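Local structure of aminoacyltransferase FemA (Staphylococcus aureus, 1LRZ) at residues K188-L196 against L237-Y248; R256-L267 against K282-L290. The protein catalyses the transfer of glycines 2 and 3 of the peptidoglycan pentaglycine bridge from glycyl-tRNA to the lipid-linked cell-wall precursor. All coordinates share one frame; numbering follows the deposited sequence.

Contact 1 (K188-L196 against L237-Y248)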
loop_
_atom_site.group_PDB
_atom_site.type_symbol
_atom_site.label_atom_id
_atom_site.label_comp_id
_atom_site.label_asym_id
_atom_site.label_seq_id
_atom_site.Cartn_x
_atom_site.Cartn_y
_atom_site.Cartn_z
ATOM N N LYS A 188 17.551 -9.169 -12.258
ATOM C CA LYS A 188 18.491 -9.316 -13.364
ATOM C C LYS A 188 17.876 -9.729 -14.711
ATOM O O LYS A 188 18.380 -10.632 -15.376
ATOM C CB LYS A 188 19.561 -10.330 -12.947
ATOM C CG LYS A 188 20.747 -10.448 -13.889
ATOM C CD LYS A 188 21.736 -11.489 -13.371
ATOM C CE LYS A 188 22.913 -11.669 -14.314
ATOM N NZ LYS A 188 23.850 -12.702 -13.794
ATOM N N ASN A 189 16.800 -9.071 -15.131
ATOM C CA ASN A 189 16.180 -9.430 -16.409
ATOM C C ASN A 189 15.920 -8.236 -17.330
ATOM O O ASN A 189 15.146 -8.348 -18.287
ATOM C CB ASN A 189 14.866 -10.193 -16.175
ATOM C CG ASN A 189 13.715 -9.276 -15.782
ATOM O OD1 ASN A 189 13.926 -8.198 -15.215
ATOM N ND2 ASN A 189 12.492 -9.705 -16.072
ATOM N N GLY A 190 16.552 -7.097 -17.039
ATOM C CA GLY A 190 16.371 -5.920 -17.877
ATOM C C GLY A 190 15.245 -4.961 -17.505
ATOM O O GLY A 190 15.082 -3.923 -18.144
ATOM N N VAL A 191 14.462 -5.298 -16.485
ATOM C CA VAL A 191 13.372 -4.427 -16.056
ATOM C C VAL A 191 13.903 -3.333 -15.137
ATOM O O VAL A 191 14.755 -3.596 -14.285
ATOM C CB VAL A 191 12.286 -5.221 -15.294
ATOM C CG1 VAL A 191 11.267 -4.253 -14.673
ATOM C CG2 VAL A 191 11.585 -6.193 -16.259
ATOM N N LYS A 192 13.403 -2.110 -15.316
ATOM C CA LYS A 192 13.812 -0.977 -14.484
ATOM C C LYS A 192 12.595 -0.318 -13.837
ATOM O O LYS A 192 11.458 -0.543 -14.258
ATOM C CB LYS A 192 14.587 0.048 -15.324
ATOM C CG LYS A 192 15.894 -0.519 -15.853
ATOM C CD LYS A 192 16.665 0.424 -16.773
ATOM C CE LYS A 192 17.959 -0.267 -17.233
ATOM N NZ LYS A 192 18.792 0.527 -18.177
ATOM N N VAL A 193 12.832 0.486 -12.807
ATOM C CA VAL A 193 11.740 1.171 -12.127
ATOM C C VAL A 193 12.047 2.661 -12.001
ATOM O O VAL A 193 13.143 3.046 -11.583
ATOM C CB VAL A 193 11.505 0.579 -10.710
ATOM C CG1 VAL A 193 10.478 1.420 -9.935
ATOM C CG2 VAL A 193 11.027 -0.858 -10.826
ATOM N N ARG A 194 11.091 3.491 -12.402
ATOM C CA ARG A 194 11.243 4.933 -12.286
ATOM C C ARG A 194 9.977 5.452 -11.635
ATOM O O ARG A 194 8.962 4.745 -11.580
ATOM C CB ARG A 194 11.454 5.600 -13.653
ATOM C CG ARG A 194 10.280 5.566 -14.630
ATOM C CD ARG A 194 10.790 5.983 -16.015
ATOM N NE ARG A 194 9.776 5.982 -17.065
ATOM C CZ ARG A 194 8.885 6.950 -17.238
ATOM N NH1 ARG A 194 7.995 6.869 -18.218
ATOM N NH2 ARG A 194 8.887 8.001 -16.429
ATOM N N PHE A 195 10.030 6.679 -11.137
ATOM C CA PHE A 195 8.871 7.259 -10.491
ATOM C C PHE A 195 8.236 8.316 -11.374
ATOM O O PHE A 195 8.895 9.260 -11.813
ATOM C CB PHE A 195 9.279 7.842 -9.142
ATOM C CG PHE A 195 9.894 6.830 -8.221
ATOM C CD1 PHE A 195 11.279 6.713 -8.124
ATOM C CD2 PHE A 195 9.090 5.980 -7.465
ATOM C CE1 PHE A 195 11.859 5.758 -7.286
ATOM C CE2 PHE A 195 9.657 5.022 -6.623
ATOM C CZ PHE A 195 11.044 4.912 -6.533
ATOM N N LEU A 196 6.943 8.140 -11.620
ATOM C CA LEU A 196 6.170 9.023 -12.473
ATOM C C LEU A 196 5.732 10.325 -11.812
ATOM O O LEU A 196 5.396 10.354 -10.622
ATOM C CB LEU A 196 4.928 8.285 -12.981
ATOM C CG LEU A 196 5.153 6.948 -13.690
ATOM C CD1 LEU A 196 3.814 6.402 -14.193
ATOM C CD2 LEU A 196 6.110 7.143 -14.853
ATOM N N LEU A 237 4.297 8.108 -4.022
ATOM C CA LEU A 237 5.237 7.756 -5.077
ATOM C C LEU A 237 4.495 6.837 -6.031
ATOM O O LEU A 237 3.638 6.052 -5.606
ATOM C CB LEU A 237 6.472 7.043 -4.500
ATOM C CG LEU A 237 7.510 7.923 -3.794
ATOM C CD1 LEU A 237 8.619 7.046 -3.207
ATOM C CD2 LEU A 237 8.078 8.934 -4.800
ATOM N N VAL A 238 4.827 6.945 -7.316
ATOM C CA VAL A 238 4.184 6.161 -8.365
ATOM C C VAL A 238 5.232 5.387 -9.159
ATOM O O VAL A 238 5.587 5.767 -10.279
ATOM C CB VAL A 238 3.403 7.079 -9.351
ATOM C CG1 VAL A 238 2.642 6.236 -10.384
ATOM C CG2 VAL A 238 2.433 7.975 -8.580
ATOM N N PRO A 239 5.754 4.295 -8.582
ATOM C CA PRO A 239 6.760 3.531 -9.321
ATOM C C PRO A 239 6.180 2.847 -10.560
ATOM O O PRO A 239 5.059 2.340 -10.536
ATOM C CB PRO A 239 7.261 2.525 -8.287
ATOM C CG PRO A 239 6.037 2.302 -7.406
ATOM C CD PRO A 239 5.498 3.704 -7.252
ATOM N N LEU A 240 6.955 2.861 -11.640
ATOM C CA LEU A 240 6.589 2.225 -12.899
ATOM C C LEU A 240 7.719 1.266 -13.286
ATOM O O LEU A 240 8.883 1.673 -13.375
ATOM C CB LEU A 240 6.422 3.262 -14.027
ATOM C CG LEU A 240 6.421 2.616 -15.434
ATOM C CD1 LEU A 240 5.084 1.906 -15.665
ATOM C CD2 LEU A 240 6.671 3.655 -16.533
ATOM N N ALA A 241 7.382 -0.004 -13.487
ATOM C CA ALA A 241 8.367 -0.989 -13.916
ATOM C C ALA A 241 8.269 -0.897 -15.430
ATOM O O ALA A 241 7.156 -0.827 -15.981
ATOM C CB ALA A 241 7.970 -2.391 -13.441
ATOM N N TYR A 242 9.411 -0.904 -16.106
ATOM C CA TYR A 242 9.403 -0.771 -17.554
ATOM C C TYR A 242 10.687 -1.292 -18.186
ATOM O O TYR A 242 11.662 -1.604 -17.502
ATOM C CB TYR A 242 9.259 0.704 -17.910
ATOM C CG TYR A 242 10.501 1.484 -17.547
ATOM C CD1 TYR A 242 11.525 1.674 -18.479
ATOM C CD2 TYR A 242 10.693 1.960 -16.244
ATOM C CE1 TYR A 242 12.713 2.316 -18.130
ATOM C CE2 TYR A 242 11.880 2.602 -15.880
ATOM C CZ TYR A 242 12.885 2.776 -16.829
ATOM O OH TYR A 242 14.060 3.405 -16.481
ATOM N N ILE A 243 10.677 -1.369 -19.508
ATOM C CA ILE A 243 11.848 -1.803 -20.242
ATOM C C ILE A 243 12.180 -0.712 -21.246
ATOM O O ILE A 243 11.298 -0.248 -21.967
ATOM C CB ILE A 243 11.586 -3.094 -21.034
ATOM C CG1 ILE A 243 11.268 -4.249 -20.078
ATOM C CG2 ILE A 243 12.802 -3.413 -21.905
ATOM C CD1 ILE A 243 10.892 -5.546 -20.788
ATOM N N ASN A 244 13.444 -0.299 -21.260
ATOM C CA ASN A 244 13.953 0.686 -22.210
ATOM C C ASN A 244 14.664 -0.240 -23.194
ATOM O O ASN A 244 15.711 -0.801 -22.872
ATOM C CB ASN A 244 14.964 1.616 -21.529
ATOM C CG ASN A 244 15.588 2.608 -22.493
ATOM O OD1 ASN A 244 15.737 3.792 -22.171
ATOM N ND2 ASN A 244 15.960 2.133 -23.676
ATOM N N PHE A 245 14.101 -0.420 -24.383
ATOM C CA PHE A 245 14.713 -1.353 -25.312
ATOM C C PHE A 245 16.123 -1.049 -25.789
ATOM O O PHE A 245 16.933 -1.966 -25.886
ATOM C CB PHE A 245 13.755 -1.627 -26.470
ATOM C CG PHE A 245 12.562 -2.450 -26.057
ATOM C CD1 PHE A 245 11.288 -1.899 -26.037
ATOM C CD2 PHE A 245 12.732 -3.762 -25.609
ATOM C CE1 PHE A 245 10.195 -2.632 -25.569
ATOM C CE2 PHE A 245 11.646 -4.503 -25.138
ATOM C CZ PHE A 245 10.372 -3.931 -25.118
ATOM N N ASP A 246 16.449 0.211 -26.060
ATOM C CA ASP A 246 17.813 0.519 -26.479
ATOM C C ASP A 246 18.809 0.064 -25.420
ATOM O O ASP A 246 19.827 -0.540 -25.740
ATOM C CB ASP A 246 18.008 2.019 -26.720
ATOM C CG ASP A 246 17.424 2.472 -28.034
ATOM O OD1 ASP A 246 17.394 1.656 -28.981
ATOM O OD2 ASP A 246 17.007 3.648 -28.126
ATOM N N GLU A 247 18.517 0.351 -24.156
ATOM C CA GLU A 247 19.425 -0.037 -23.085
ATOM C C GLU A 247 19.416 -1.550 -22.883
ATOM O O GLU A 247 20.453 -2.161 -22.626
ATOM C CB GLU A 247 19.040 0.683 -21.787
ATOM C CG GLU A 247 18.975 2.209 -21.943
ATOM C CD GLU A 247 18.750 2.933 -20.627
ATOM O OE1 GLU A 247 17.850 2.522 -19.861
ATOM O OE2 GLU A 247 19.468 3.923 -20.363
ATOM N N TYR A 248 18.238 -2.151 -23.009
ATOM C CA TYR A 248 18.088 -3.596 -22.848
ATOM C C TYR A 248 18.899 -4.328 -23.925
ATOM O O TYR A 248 19.723 -5.200 -23.627
ATOM C CB TYR A 248 16.604 -3.951 -22.961
ATOM C CG TYR A 248 16.273 -5.423 -22.895
ATOM C CD1 TYR A 248 16.678 -6.210 -21.819
ATOM C CD2 TYR A 248 15.475 -6.008 -23.873
ATOM C CE1 TYR A 248 16.283 -7.547 -21.721
ATOM C CE2 TYR A 248 15.076 -7.327 -23.787
ATOM C CZ TYR A 248 15.476 -8.094 -22.711
ATOM O OH TYR A 248 15.042 -9.399 -22.627
HETATM O O HOH W 1 14.685 -10.401 -20.263
HETATM O O HOH W 2 15.694 -1.732 -19.656
HETATM O O HOH W 3 6.237 9.183 -8.227
#

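Contact 2 (R256-L267 against K282-L290)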
loop_
_atom_site.group_PDB
_atom_site.type_symbol
_atom_site.label_atom_id
_atom_site.label_comp_id
_atom_site.label_asym_id
_atom_site.label_seq_id
_atom_site.Cartn_x
_atom_site.Cartn_y
_atom_site.Cartn_z
ATOM N N ARG A 256 26.500 -10.821 -25.056
ATOM C CA ARG A 256 26.788 -11.680 -26.201
ATOM C C ARG A 256 28.281 -11.672 -26.549
ATOM O O ARG A 256 28.866 -12.718 -26.844
ATOM C CB ARG A 256 25.970 -11.249 -27.422
ATOM C CG ARG A 256 26.076 -12.252 -28.559
ATOM C CD ARG A 256 25.161 -11.938 -29.722
ATOM N NE ARG A 256 25.133 -13.070 -30.639
ATOM C CZ ARG A 256 24.424 -14.179 -30.441
ATOM N NH1 ARG A 256 23.657 -14.310 -29.358
ATOM N NH2 ARG A 256 24.516 -15.171 -31.310
ATOM N N ASP A 257 28.897 -10.494 -26.508
ATOM C CA ASP A 257 30.317 -10.393 -26.812
ATOM C C ASP A 257 31.096 -11.318 -25.890
ATOM O O ASP A 257 31.964 -12.066 -26.340
ATOM C CB ASP A 257 30.821 -8.960 -26.630
ATOM C CG ASP A 257 30.203 -7.995 -27.616
ATOM O OD1 ASP A 257 29.917 -8.416 -28.760
ATOM O OD2 ASP A 257 30.015 -6.810 -27.253
ATOM N N ILE A 258 30.781 -11.268 -24.599
ATOM C CA ILE A 258 31.459 -12.119 -23.629
ATOM C C ILE A 258 31.253 -13.607 -23.940
ATOM O O ILE A 258 32.200 -14.393 -23.882
ATOM C CB ILE A 258 30.979 -11.817 -22.200
ATOM C CG1 ILE A 258 31.448 -10.416 -21.795
ATOM C CG2 ILE A 258 31.497 -12.876 -21.238
ATOM C CD1 ILE A 258 31.075 -10.024 -20.379
ATOM N N LEU A 259 30.023 -13.991 -24.271
ATOM C CA LEU A 259 29.742 -15.384 -24.601
ATOM C C LEU A 259 30.563 -15.820 -25.819
ATOM O O LEU A 259 31.096 -16.934 -25.856
ATOM C CB LEU A 259 28.249 -15.575 -24.905
ATOM C CG LEU A 259 27.286 -15.561 -23.715
ATOM C CD1 LEU A 259 25.849 -15.625 -24.214
ATOM C CD2 LEU A 259 27.595 -16.738 -22.794
ATOM N N ASN A 260 30.652 -14.944 -26.818
ATOM C CA ASN A 260 31.406 -15.255 -28.032
ATOM C C ASN A 260 32.886 -15.472 -27.738
ATOM O O ASN A 260 33.510 -16.382 -28.289
ATOM C CB ASN A 260 31.237 -14.148 -29.081
ATOM C CG ASN A 260 29.963 -14.310 -29.900
ATOM O OD1 ASN A 260 29.614 -15.417 -30.316
ATOM N ND2 ASN A 260 29.269 -13.205 -30.143
ATOM N N LYS A 261 33.434 -14.635 -26.863
ATOM C CA LYS A 261 34.833 -14.741 -26.482
ATOM C C LYS A 261 35.074 -16.057 -25.749
ATOM O O LYS A 261 36.076 -16.738 -25.985
ATOM C CB LYS A 261 35.227 -13.568 -25.586
ATOM C CG LYS A 261 36.694 -13.568 -25.195
ATOM C CD LYS A 261 37.057 -12.333 -24.382
ATOM C CE LYS A 261 38.525 -12.364 -23.971
ATOM N NZ LYS A 261 38.891 -11.167 -23.159
ATOM N N ASP A 262 34.160 -16.421 -24.854
ATOM C CA ASP A 262 34.312 -17.675 -24.126
ATOM C C ASP A 262 34.146 -18.853 -25.075
ATOM O O ASP A 262 34.846 -19.857 -24.958
ATOM C CB ASP A 262 33.300 -17.771 -22.983
ATOM C CG ASP A 262 33.626 -16.827 -21.841
ATOM O OD1 ASP A 262 34.815 -16.752 -21.453
ATOM O OD2 ASP A 262 32.700 -16.166 -21.322
ATOM N N LEU A 263 33.221 -18.722 -26.020
ATOM C CA LEU A 263 32.982 -19.781 -26.987
ATOM C C LEU A 263 34.248 -20.074 -27.780
ATOM O O LEU A 263 34.602 -21.230 -27.993
ATOM C CB LEU A 263 31.861 -19.394 -27.957
ATOM C CG LEU A 263 31.591 -20.453 -29.035
ATOM C CD1 LEU A 263 31.215 -21.785 -28.383
ATOM C CD2 LEU A 263 30.480 -19.973 -29.957
ATOM N N ASN A 264 34.929 -19.024 -28.220
ATOM C CA ASN A 264 36.142 -19.212 -28.992
ATOM C C ASN A 264 37.230 -19.871 -28.158
ATOM O O ASN A 264 38.013 -20.652 -28.685
ATOM C CB ASN A 264 36.606 -17.878 -29.588
ATOM C CG ASN A 264 35.659 -17.370 -30.677
ATOM O OD1 ASN A 264 35.264 -18.121 -31.572
ATOM N ND2 ASN A 264 35.300 -16.092 -30.606
ATOM N N LYS A 265 37.280 -19.570 -26.863
ATOM C CA LYS A 265 38.265 -20.213 -26.000
ATOM C C LYS A 265 37.943 -21.701 -26.043
ATOM O O LYS A 265 38.822 -22.541 -26.207
ATOM C CB LYS A 265 38.141 -19.740 -24.548
ATOM C CG LYS A 265 38.515 -18.295 -24.287
ATOM C CD LYS A 265 38.272 -17.950 -22.817
ATOM C CE LYS A 265 38.501 -16.465 -22.530
ATOM N NZ LYS A 265 38.063 -16.083 -21.151
ATOM N N ALA A 266 36.659 -22.009 -25.899
ATOM C CA ALA A 266 36.184 -23.386 -25.908
ATOM C C ALA A 266 36.566 -24.116 -27.190
ATOM O O ALA A 266 37.006 -25.267 -27.155
ATOM C CB ALA A 266 34.662 -23.410 -25.727
ATOM N N LEU A 267 36.383 -23.447 -28.322
ATOM C CA LEU A 267 36.705 -24.036 -29.615
ATOM C C LEU A 267 38.206 -24.321 -29.744
ATOM O O LEU A 267 38.602 -25.352 -30.288
ATOM C CB LEU A 267 36.224 -23.109 -30.731
ATOM C CG LEU A 267 34.704 -22.926 -30.702
ATOM C CD1 LEU A 267 34.286 -21.798 -31.631
ATOM C CD2 LEU A 267 34.034 -24.240 -31.092
ATOM N N LYS A 282 31.401 -27.879 -22.656
ATOM C CA LYS A 282 31.494 -26.436 -22.441
ATOM C C LYS A 282 31.043 -25.649 -23.678
ATOM O O LYS A 282 30.331 -24.648 -23.561
ATOM C CB LYS A 282 32.921 -26.039 -22.061
ATOM C CG LYS A 282 33.059 -24.564 -21.747
ATOM C CD LYS A 282 31.973 -24.121 -20.774
ATOM C CE LYS A 282 32.098 -22.643 -20.418
ATOM N NZ LYS A 282 33.374 -22.371 -19.706
ATOM N N ARG A 283 31.458 -26.107 -24.858
ATOM C CA ARG A 283 31.066 -25.466 -26.114
ATOM C C ARG A 283 29.535 -25.522 -26.270
ATOM O O ARG A 283 28.898 -24.515 -26.594
ATOM C CB ARG A 283 31.730 -26.186 -27.291
ATOM C CG ARG A 283 31.280 -25.719 -28.667
ATOM C CD ARG A 283 31.509 -26.828 -29.682
ATOM N NE ARG A 283 30.672 -27.983 -29.365
ATOM C CZ ARG A 283 30.992 -29.251 -29.618
ATOM N NH1 ARG A 283 30.150 -30.222 -29.284
ATOM N NH2 ARG A 283 32.152 -29.550 -30.189
ATOM N N ASP A 284 28.945 -26.699 -26.050
ATOM C CA ASP A 284 27.492 -26.856 -26.151
ATOM C C ASP A 284 26.772 -25.936 -25.170
ATOM O O ASP A 284 25.734 -25.360 -25.498
ATOM C CB ASP A 284 27.072 -28.298 -25.850
ATOM C CG ASP A 284 27.460 -29.265 -26.950
ATOM O OD1 ASP A 284 27.967 -28.814 -27.999
ATOM O OD2 ASP A 284 27.249 -30.480 -26.762
ATOM N N ASN A 285 27.318 -25.825 -23.961
ATOM C CA ASN A 285 26.748 -24.974 -22.917
ATOM C C ASN A 285 26.684 -23.522 -23.416
ATOM O O ASN A 285 25.641 -22.865 -23.342
ATOM C CB ASN A 285 27.615 -25.074 -21.654
ATOM C CG ASN A 285 27.352 -23.951 -20.660
ATOM O OD1 ASN A 285 26.439 -24.024 -19.819
ATOM N ND2 ASN A 285 28.145 -22.898 -20.756
ATOM N N LEU A 286 27.805 -23.033 -23.939
ATOM C CA LEU A 286 27.893 -21.662 -24.444
ATOM C C LEU A 286 27.027 -21.411 -25.685
ATOM O O LEU A 286 26.370 -20.369 -25.794
ATOM C CB LEU A 286 29.357 -21.315 -24.739
ATOM C CG LEU A 286 30.274 -21.250 -23.510
ATOM C CD1 LEU A 286 31.712 -21.028 -23.941
ATOM C CD2 LEU A 286 29.832 -20.128 -22.599
ATOM N N GLN A 287 27.011 -22.365 -26.612
ATOM C CA GLN A 287 26.225 -22.204 -27.825
ATOM C C GLN A 287 24.752 -22.048 -27.470
ATOM O O GLN A 287 24.038 -21.232 -28.054
ATOM C CB GLN A 287 26.398 -23.411 -28.744
ATOM C CG GLN A 287 25.744 -23.221 -30.104
ATOM C CD GLN A 287 26.217 -21.944 -30.787
ATOM O OE1 GLN A 287 25.432 -21.019 -31.035
ATOM N NE2 GLN A 287 27.508 -21.882 -31.078
ATOM N N GLN A 288 24.300 -22.838 -26.503
ATOM C CA GLN A 288 22.911 -22.783 -26.075
ATOM C C GLN A 288 22.577 -21.400 -25.512
ATOM O O GLN A 288 21.514 -20.844 -25.802
ATOM C CB GLN A 288 22.654 -23.869 -25.027
ATOM C CG GLN A 288 21.196 -24.183 -24.801
ATOM C CD GLN A 288 21.005 -25.421 -23.942
ATOM O OE1 GLN A 288 20.037 -26.159 -24.115
ATOM N NE2 GLN A 288 21.924 -25.650 -23.006
ATOM N N GLN A 289 23.486 -20.844 -24.712
ATOM C CA GLN A 289 23.270 -19.521 -24.137
ATOM C C GLN A 289 23.261 -18.470 -25.247
ATOM O O GLN A 289 22.498 -17.511 -25.191
ATOM C CB GLN A 289 24.366 -19.182 -23.131
ATOM C CG GLN A 289 24.396 -20.070 -21.911
ATOM C CD GLN A 289 25.558 -19.726 -21.003
ATOM O OE1 GLN A 289 25.601 -18.648 -20.417
ATOM N NE2 GLN A 289 26.516 -20.633 -20.898
ATOM N N LEU A 290 24.112 -18.651 -26.255
ATOM C CA LEU A 290 24.152 -17.706 -27.362
ATOM C C LEU A 290 22.816 -17.710 -28.097
ATOM O O LEU A 290 22.303 -16.657 -28.460
ATOM C CB LEU A 290 25.291 -18.045 -28.335
ATOM C CG LEU A 290 26.676 -17.543 -27.905
ATOM C CD1 LEU A 290 27.759 -18.250 -28.707
ATOM C CD2 LEU A 290 26.760 -16.026 -28.097
HETATM O O HOH W 4 35.226 -21.009 -22.227
#

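Contact 1 (K188-L196 against L237-Y248)
With CG of Tyr242 held between its backbone N and carbonyl carbon (chi1 69°), the ring swings back over the neighbouring strand and comes to lie between Lys192 and Arg194. The backbone of Lys192 covers one face near the rim; across the other runs the Arg194 chain, also turned in over its own backbone (chi1 67°), with CD 3.6 Å from Tyr242 CE2. The guanidinium stands steeply to the ring, 71° between planes, and lies far enough out that any cation-pi attraction is weak at most; the contact made is that of the aliphatic chain. Leu240 CD2 covers a face of that guanidinium, whose nitrogens make salt bridges to Glu310 and Glu200. Beyond CG, Lys192 runs extended past the tyrosine, and its NZ meets Glu247 OE1 at 2.8 Å from above the carboxylate plane, tying strand to the first turn of helix 245-272. The ladder beneath is antiparallel: strand 192-195 forms the edge of the large mixed sheet, pairing Lys192 with Tyr242 and Arg194 with Leu240 through two backbone bonds each, while strand 236-244 bonds on its other side to strand 310-320. On the opposite face of the sheet, Pro239 CB fits between Val193 CG1 and Phe195 CE2, 3.8 Å from each, and helix 341-355 packs against this side. Beyond the ladder, a water bridges Gly190 O and Asn244 N, and another links Asn189 O to Tyr248 OH.

Contact 2 (R256-L267 against K282-L290)
An antiparallel helical hairpin, the coiled-coil arm of FemA, is built here from helices 245-272 and 277-307, packed knobs-into-holes with local axes 9.1 Å apart and 157° between their directions. Leu286 is one knob, set among Leu259, Asp262, Leu263 and Ala266. Its CD1 reaches the backbone of the facing helix, 3.5 Å from Leu263 N, while CD2 touches Leu259 CD2. One turn on, Leu290 fills the hole formed by Arg256, Leu259, Asn260 and Leu263. Its two methyls divide the work: CD1 presses on Leu263 CD2 at 3.5 Å, tighter than usual for two carbons, and CD2 lies 3.6 Å from Leu259 CB. That same CD2 sits over the centre of the Arg256 guanidinium. The arginine chain is extended from CG to NE, with CG anti to the backbone N (chi1 -171°), which carries NH1 across to Leu290 O for a 2.9 Å hydrogen bond. Leu290 thus meets the arginine twice, with a methyl on the guanidinium face and a carbonyl oxygen at its edge. Toward the other end, at Ala266 the backbones come close, its CB facing Arg283 CA, and Leu267 CD2 lies crosswise against Arg283 CD at 3.9 Å; the Arg283 guanidinium turns away to grip Asp284 OD1 with NE and NH1. Helix 245-272 follows directly from strand 236-244, and helix 277-307 leads back to strand 310-320, so the hairpin projects from two adjacent strands of the large sheet.

How the contacts relate
Helix 245-272 carries the chain from contact 1 to contact 2: its first turn supplies Glu247 to the former, and its middle forms one side of the latter. Their centres are about 29 Å apart and they do not touch. Contact 1 lies on the globular body, its centre about 20 Å from that of the chain, where an edge strand is held by regular backbone hydrogen bonding and packed on both faces by helices. The centre of contact 2 is about 45 Å out, along a projecting arm only two helices thick; leucine knobs do most of the joining there, with a single direct hydrogen bond across. Both are partly buried, but a larger share of the touching residues is buried in contact 1.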